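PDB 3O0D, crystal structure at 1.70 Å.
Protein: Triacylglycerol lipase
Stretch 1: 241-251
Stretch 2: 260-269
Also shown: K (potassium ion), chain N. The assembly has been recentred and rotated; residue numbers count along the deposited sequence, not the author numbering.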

ATOM      1  N   TYR A 241      11.907 -13.767  -2.861  1.00 28.20           N
ATOM      2  CA  TYR A 241      10.827 -12.735  -2.732  1.00 24.52           C
ATOM      3  C   TYR A 241       9.875 -12.897  -3.894  1.00 22.62           C
ATOM      4  O   TYR A 241      10.310 -13.046  -5.052  1.00 22.03           O
ATOM      5  N   GLN A 242       8.577 -12.792  -3.622  1.00 21.29           N
ATOM      6  CA  GLN A 242       7.632 -12.708  -4.715  1.00 20.40           C
ATOM      7  C   GLN A 242       6.369 -11.967  -4.183  1.00 15.94           C
ATOM      8  O   GLN A 242       6.036 -12.034  -3.031  1.00 14.93           O
ATOM      9  N   HIS A 243       5.666 -11.293  -5.092  1.00 13.88           N
ATOM     10  CA  HIS A 243       4.473 -10.620  -4.710  1.00 12.98           C
ATOM     11  C   HIS A 243       3.279 -11.583  -4.547  1.00 11.48           C
ATOM     12  O   HIS A 243       3.221 -12.665  -5.161  1.00 14.49           O
ATOM     13  N   CYS A 244       2.342 -11.126  -3.743  1.00 14.94           N
ATOM     14  CA  CYS A 244       0.987 -11.656  -3.812  1.00 15.90           C
ATOM     15  C   CYS A 244       0.298 -11.164  -5.085  1.00 16.65           C
ATOM     16  O   CYS A 244       0.826 -10.291  -5.827  1.00 17.37           O
ATOM     17  N   SER A 245      -0.847 -11.757  -5.368  1.00 15.24           N
ATOM     18  CA  SER A 245      -1.652 -11.298  -6.551  1.00 16.00           C
ATOM     19  C   SER A 245      -2.318  -9.948  -6.256  1.00 14.55           C
ATOM     20  O   SER A 245      -2.415  -9.492  -5.126  1.00 16.19           O
ATOM     21  N   GLY A 246      -2.903  -9.388  -7.323  1.00 13.82           N
ATOM     22  CA  GLY A 246      -3.710  -8.217  -7.080  1.00 10.47           C
ATOM     23  C   GLY A 246      -3.222  -6.901  -7.751  1.00 10.89           C
ATOM     24  O   GLY A 246      -3.692  -5.834  -7.399  1.00 11.84           O
ATOM     25  N   GLU A 247      -2.311  -7.048  -8.709  1.00 10.93           N
ATOM     26  CA  GLU A 247      -1.689  -5.875  -9.356  1.00 11.23           C
ATOM     27  C   GLU A 247      -2.708  -5.089 -10.248  1.00  9.53           C
ATOM     28  O   GLU A 247      -3.477  -5.731 -10.997  1.00 10.60           O
ATOM     29  N   VAL A 248      -2.711  -3.748 -10.072  1.00  8.97           N
ATOM     30  CA  VAL A 248      -3.433  -2.798 -10.946  1.00  8.91           C
ATOM     31  C   VAL A 248      -2.344  -1.855 -11.537  1.00  8.22           C
ATOM     32  O   VAL A 248      -1.644  -1.228 -10.798  1.00 10.09           O
ATOM     33  N   PHE A 249      -2.187  -1.843 -12.851  1.00  8.40           N
ATOM     34  CA  PHE A 249      -0.999  -1.242 -13.478  1.00  8.48           C
ATOM     35  C   PHE A 249      -1.453  -0.017 -14.242  1.00  8.56           C
ATOM     36  O   PHE A 249      -2.353  -0.089 -15.085  1.00  9.65           O
ATOM     37  N   ILE A 250      -0.729   1.089 -13.984  1.00  7.76           N
ATOM     38  CA  ILE A 250      -0.959   2.333 -14.758  1.00  7.36           C
ATOM     39  C   ILE A 250       0.043   2.260 -15.900  1.00  8.75           C
ATOM     40  O   ILE A 250       1.246   2.496 -15.669  1.00 10.03           O
ATOM     41  N   ASP A 251      -0.469   1.904 -17.083  1.00  9.35           N
ATOM     42  CA  ASP A 251       0.399   1.806 -18.253  1.00 10.51           C
ATOM     43  C   ASP A 251       0.434   3.164 -18.963  1.00  9.87           C
ATOM     44  O   ASP A 251      -0.166   3.332 -20.061  1.00 10.36           O
ATOM     45  N   SER A 260      -8.303   4.163 -20.461  1.00  9.60           N
ATOM     46  CA  SER A 260      -7.929   2.954 -21.172  1.00  9.78           C
ATOM     47  C   SER A 260      -6.592   2.338 -20.653  1.00  9.40           C
ATOM     48  O   SER A 260      -6.291   1.205 -21.009  1.00 10.40           O
ATOM     49  N   ASN A 261      -5.865   3.136 -19.913  1.00  8.91           N
ATOM     50  CA  ASN A 261      -4.467   2.781 -19.621  1.00  8.94           C
ATOM     51  C   ASN A 261      -4.247   2.434 -18.158  1.00 10.04           C
ATOM     52  O   ASN A 261      -3.088   2.259 -17.724  1.00 11.20           O
ATOM     53  N   VAL A 262      -5.311   2.139 -17.428  1.00  8.92           N
ATOM     54  CA  VAL A 262      -5.131   1.526 -16.105  1.00  9.22           C
ATOM     55  C   VAL A 262      -5.754   0.072 -16.227  1.00  9.20           C
ATOM     56  O   VAL A 262      -6.953  -0.050 -16.566  1.00 11.21           O
ATOM     57  N   VAL A 263      -4.980  -0.977 -15.961  1.00  8.28           N
ATOM     58  CA  VAL A 263      -5.445  -2.323 -16.314  1.00  7.44           C
ATOM     59  C   VAL A 263      -5.317  -3.198 -15.047  1.00  7.97           C
ATOM     60  O   VAL A 263      -4.442  -2.957 -14.195  1.00  8.85           O
ATOM     61  N   MET A 264      -6.162  -4.247 -14.972  1.00 10.17           N
ATOM     62  CA  MET A 264      -6.030  -5.205 -13.871  1.00  8.99           C
ATOM     63  C   MET A 264      -5.195  -6.371 -14.399  1.00 11.10           C
ATOM     64  O   MET A 264      -5.443  -6.883 -15.498  1.00 12.46           O
ATOM     65  N   CYS A 265      -4.136  -6.752 -13.655  1.00 10.05           N
ATOM     66  CA  CYS A 265      -3.168  -7.743 -14.165  1.00 13.05           C
ATOM     67  C   CYS A 265      -3.434  -9.049 -13.455  1.00  9.76           C
ATOM     68  O   CYS A 265      -3.563  -8.991 -12.261  1.00 13.71           O
ATOM     69  N   GLN A 266      -3.469 -10.131 -14.202  1.00 11.62           N
ATOM     70  CA  GLN A 266      -3.441 -11.526 -13.545  1.00 12.33           C
ATOM     71  C   GLN A 266      -2.049 -11.813 -13.020  1.00 12.58           C
ATOM     72  O   GLN A 266      -1.025 -11.304 -13.498  1.00 13.20           O
ATOM     73  N   GLY A 267      -2.029 -12.649 -11.998  1.00 12.39           N
ATOM     74  CA  GLY A 267      -0.770 -13.271 -11.533  1.00 15.17           C
ATOM     75  C   GLY A 267       0.101 -12.564 -10.550  1.00 15.42           C
ATOM     76  O   GLY A 267      -0.041 -11.368 -10.233  1.00 13.91           O
ATOM     77  N   GLN A 268       1.151 -13.276 -10.124  1.00 12.59           N
ATOM     78  CA  GLN A 268       2.018 -12.661  -9.171  1.00 13.81           C
ATOM     79  C   GLN A 268       3.190 -11.929  -9.880  1.00 13.17           C
ATOM     80  O   GLN A 268       3.936 -11.194  -9.228  1.00 14.56           O
ATOM     81  N   SER A 269       3.381 -12.236 -11.157  1.00 11.97           N
ATOM     82  CA  SER A 269       4.316 -11.484 -12.012  1.00 15.71           C
ATOM     83  C   SER A 269       3.764 -11.472 -13.409  1.00 14.60           C
ATOM     84  O   SER A 269       3.317 -12.508 -13.931  1.00 16.19           O
TER

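The two stretches pair as neighbouring antiparallel β-strands, 247-250 against 262-265, with apolar side chains packed on both faces of the ladder and a looser, water-bridged contact where the chains continue as loops. Backbone hydrogen bonds set the register: Cys-265 N donates to Glu-247 O (2.9 Å), Phe-249 N to Val-263 O (2.9 Å), Val-263 N to Phe-249 O (2.9 Å) and, just past the strand, Asp-251 N to Asn-261 O (2.7 Å). With the backbone polar groups so engaged, side chains alternate between the faces.

Val-248, Ile-250, Val-262 and Met-264 share one face. Both valines are t, and Val-248 CG1 meets Val-262 CG1 at 3.7 Å; β-branched residues suit extended backbone and offer compact methyl surfaces. Met-264 is unbranched at CB and more flexible. Its m, m, m conformation folds the chain back so that CE lies 3.7 Å from Val-248 CG2, and Val-248 thus touches a partner through each of its methyls. Ile-250 (m, t) is buried on the same face but covers less of the opposing strand.

On the other face, Phe-249 (t) sits across from Val-263 (m). Its CB lies 3.9 Å from Val-263 CG2, which approaches the ring at its edge, and 3.5 Å from Cys-265 SG. The end of the phenylalanine leads away from stretch 2, so its near end supplies much of this packing. Cys-265 (m) points toward stretch 1, its CB 3.8 Å from Glu-247 CB; its covalent partner lies elsewhere in the structure. Glu-247 (t, t) packs through its aliphatic base while its carboxylate stays with polar partners: water 4 donates to OE1 (2.7 Å) and to Gly-267 O (2.9 Å), tying the stretches together.

Beyond the strands, Gln-268 (m, t) has the largest area covered by the other stretch. Its CG packs 3.2 Å from His-243 O and 3.6 Å from Ser-245 OG, so the methylene portion of a long polar side chain serves as filler. That carbonyl of His-243 is buried without a polar partner. Two further waters fill the space between the loops. Water 2 accepts from His-243 N (2.9 Å) and donates to Gln-268 O (2.9 Å); water 3 accepts from Gly-246 N (2.8 Å) and donates to Cys-265 O (2.8 Å) and Gly-267 O (2.7 Å). Gly-246 and Gly-267 both have positive phi, which favours glycine. His-243 (m) binds potassium through ND1 at 3.1 Å, and water 1, which donates to Gln-242 O (2.6 Å), also coordinates the ion.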

ATOM      1  CB  TYR A 241      11.395 -11.327  -2.837  1.00 23.86           C
ATOM      2  CG  TYR A 241      12.014 -10.856  -1.574  1.00 26.52           C
ATOM      3  CD1 TYR A 241      13.375 -11.104  -1.305  1.00 33.11           C
ATOM      4  CD2 TYR A 241      11.268 -10.186  -0.611  1.00 24.19           C
ATOM      5  CE1 TYR A 241      13.955 -10.683  -0.112  1.00 30.66           C
ATOM      6  CE2 TYR A 241      11.853  -9.777   0.590  1.00 24.93           C
ATOM      7  CZ  TYR A 241      13.189 -10.034   0.830  1.00 31.09           C
ATOM      8  OH  TYR A 241      13.730  -9.621   2.029  1.00 31.69           O
ATOM      9  CB  GLN A 242       7.259 -14.066  -5.290  1.00 23.95           C
ATOM     10  CG  GLN A 242       6.507 -14.962  -4.383  1.00 27.41           C
ATOM     11  CD  GLN A 242       6.096 -16.303  -5.066  1.00 32.71           C
ATOM     12  OE1 GLN A 242       6.939 -17.042  -5.571  1.00 34.40           O
ATOM     13  NE2 GLN A 242       4.806 -16.604  -5.062  1.00 34.80           N
ATOM     14  CB  HIS A 243       4.064  -9.657  -5.846  1.00 12.66           C
ATOM     15  CG  HIS A 243       4.672  -8.247  -5.760  1.00 11.64           C
ATOM     16  ND1 HIS A 243       4.549  -7.404  -4.691  1.00 12.38           N
ATOM     17  CD2 HIS A 243       5.366  -7.559  -6.707  1.00 12.50           C
ATOM     18  CE1 HIS A 243       5.117  -6.228  -4.982  1.00 14.08           C
ATOM     19  NE2 HIS A 243       5.631  -6.306  -6.204  1.00 11.47           N
ATOM     20  CB  CYS A 244       0.228 -11.196  -2.559  1.00 15.50           C
ATOM     21  SG  CYS A 244      -0.138  -9.405  -2.476  1.00 21.30           S
ATOM     22  CB  SER A 245      -2.760 -12.288  -6.867  1.00 16.07           C
ATOM     23  OG  SER A 245      -2.104 -13.521  -7.162  1.00 15.80           O
ATOM     24  CB  GLU A 247      -0.539  -6.352 -10.247  1.00 11.23           C
ATOM     25  CG  GLU A 247       0.201  -5.145 -10.948  1.00 10.66           C
ATOM     26  CD  GLU A 247       1.470  -5.548 -11.649  1.00 13.22           C
ATOM     27  OE1 GLU A 247       1.680  -6.785 -11.931  1.00 14.73           O
ATOM     28  OE2 GLU A 247       2.304  -4.640 -11.968  1.00 13.26           O
ATOM     29  CB  VAL A 248      -4.297  -1.949 -10.084  1.00  8.68           C
ATOM     30  CG1 VAL A 248      -5.069  -0.898 -10.995  1.00  8.54           C
ATOM     31  CG2 VAL A 248      -5.353  -2.913  -9.332  1.00  9.32           C
ATOM     32  CB  PHE A 249      -0.454  -2.248 -14.455  1.00  7.60           C
ATOM     33  CG  PHE A 249       0.811  -1.827 -15.161  1.00  6.73           C
ATOM     34  CD1 PHE A 249       2.002  -1.560 -14.389  1.00 11.86           C
ATOM     35  CD2 PHE A 249       0.835  -1.764 -16.536  1.00  9.43           C
ATOM     36  CE1 PHE A 249       3.232  -1.329 -15.102  1.00 11.51           C
ATOM     37  CE2 PHE A 249       1.992  -1.475 -17.235  1.00 10.75           C
ATOM     38  CZ  PHE A 249       3.207  -1.264 -16.484  1.00 11.11           C
ATOM     39  CB  ILE A 250      -0.649   3.507 -13.892  1.00  7.74           C
ATOM     40  CG1 ILE A 250      -1.590   3.584 -12.674  1.00  7.11           C
ATOM     41  CG2 ILE A 250      -0.779   4.815 -14.726  1.00  8.42           C
ATOM     42  CD1 ILE A 250      -1.096   4.668 -11.627  1.00  8.58           C
ATOM     43  CB  ASP A 251      -0.088   0.684 -19.171  1.00 11.67           C
ATOM     44  CG  ASP A 251       0.987   0.272 -20.204  1.00 13.84           C
ATOM     45  OD1 ASP A 251       1.965   1.014 -20.368  1.00 13.81           O
ATOM     46  OD2 ASP A 251       0.852  -0.825 -20.793  1.00 16.03           O
ATOM     47  CB  SER A 260      -7.749   3.297 -22.652  1.00  9.15           C
ATOM     48  OG  SER A 260      -6.922   4.447 -22.816  1.00 11.75           O
ATOM     49  CB  ASN A 261      -3.564   3.900 -20.026  1.00  8.39           C
ATOM     50  CG  ASN A 261      -3.311   3.833 -21.513  1.00 11.19           C
ATOM     51  OD1 ASN A 261      -2.215   3.369 -22.012  1.00 15.58           O
ATOM     52  ND2 ASN A 261      -4.289   4.256 -22.249  1.00 10.05           N
ATOM     53  CB  VAL A 262      -5.868   2.331 -15.039  1.00  7.36           C
ATOM     54  CG1 VAL A 262      -5.716   1.691 -13.587  1.00  9.24           C
ATOM     55  CG2 VAL A 262      -5.476   3.826 -14.973  1.00 11.06           C
ATOM     56  CB  VAL A 263      -4.695  -2.941 -17.527  1.00  9.76           C
ATOM     57  CG1 VAL A 263      -5.034  -2.148 -18.818  1.00 11.88           C
ATOM     58  CG2 VAL A 263      -3.127  -2.989 -17.252  1.00 10.42           C
ATOM     59  CB  MET A 264      -7.457  -5.742 -13.566  1.00 11.45           C
ATOM     60  CG  MET A 264      -8.534  -4.677 -13.253  1.00 12.15           C
ATOM     61  SD  MET A 264      -8.064  -3.684 -11.852  1.00 10.87           S
ATOM     62  CE  MET A 264      -8.287  -4.861 -10.435  1.00  9.32           C
ATOM     63  CB  CYS A 265      -1.761  -7.273 -13.714  1.00 11.25           C
ATOM     64  SG  CYS A 265      -1.450  -5.590 -14.435  1.00 14.46           S
ATOM     65  CB  GLN A 266      -3.858 -12.598 -14.448  1.00 13.04           C
ATOM     66  CG  GLN A 266      -5.330 -12.442 -14.935  1.00 14.86           C
ATOM     67  CD  GLN A 266      -6.348 -12.828 -13.954  1.00 14.75           C
ATOM     68  OE1 GLN A 266      -6.121 -12.826 -12.759  1.00 16.59           O
ATOM     69  NE2 GLN A 266      -7.564 -13.117 -14.449  1.00 15.84           N
ATOM     70  CB  GLN A 268       2.555 -13.731  -8.128  1.00 15.49           C
ATOM     71  CG  GLN A 268       1.410 -14.243  -7.212  1.00 15.82           C
ATOM     72  CD  GLN A 268       1.800 -15.472  -6.410  1.00 21.70           C
ATOM     73  OE1 GLN A 268       1.293 -15.711  -5.272  1.00 24.17           O
ATOM     74  NE2 GLN A 268       2.660 -16.276  -7.007  1.00 18.89           N
ATOM     75  CB  SER A 269       5.752 -12.103 -11.908  1.00 16.04           C
ATOM     76  OG  SER A 269       6.649 -11.617 -12.916  1.00 22.78           O
TER
HETATM   77  K     K N 308       3.527  -8.431  -1.959  1.00 21.57           K
HETATM   78  O   HOH W   1       5.306 -10.725  -0.856  1.00 28.15           O
HETATM   79  O   HOH W   2       6.476 -11.521  -7.889  1.00 19.21           O
HETATM   80  O   HOH W   3      -2.080  -9.666 -10.000  1.00 13.27           O
HETATM   81  O   HOH W   4       1.771  -9.100 -10.510  1.00 24.98           O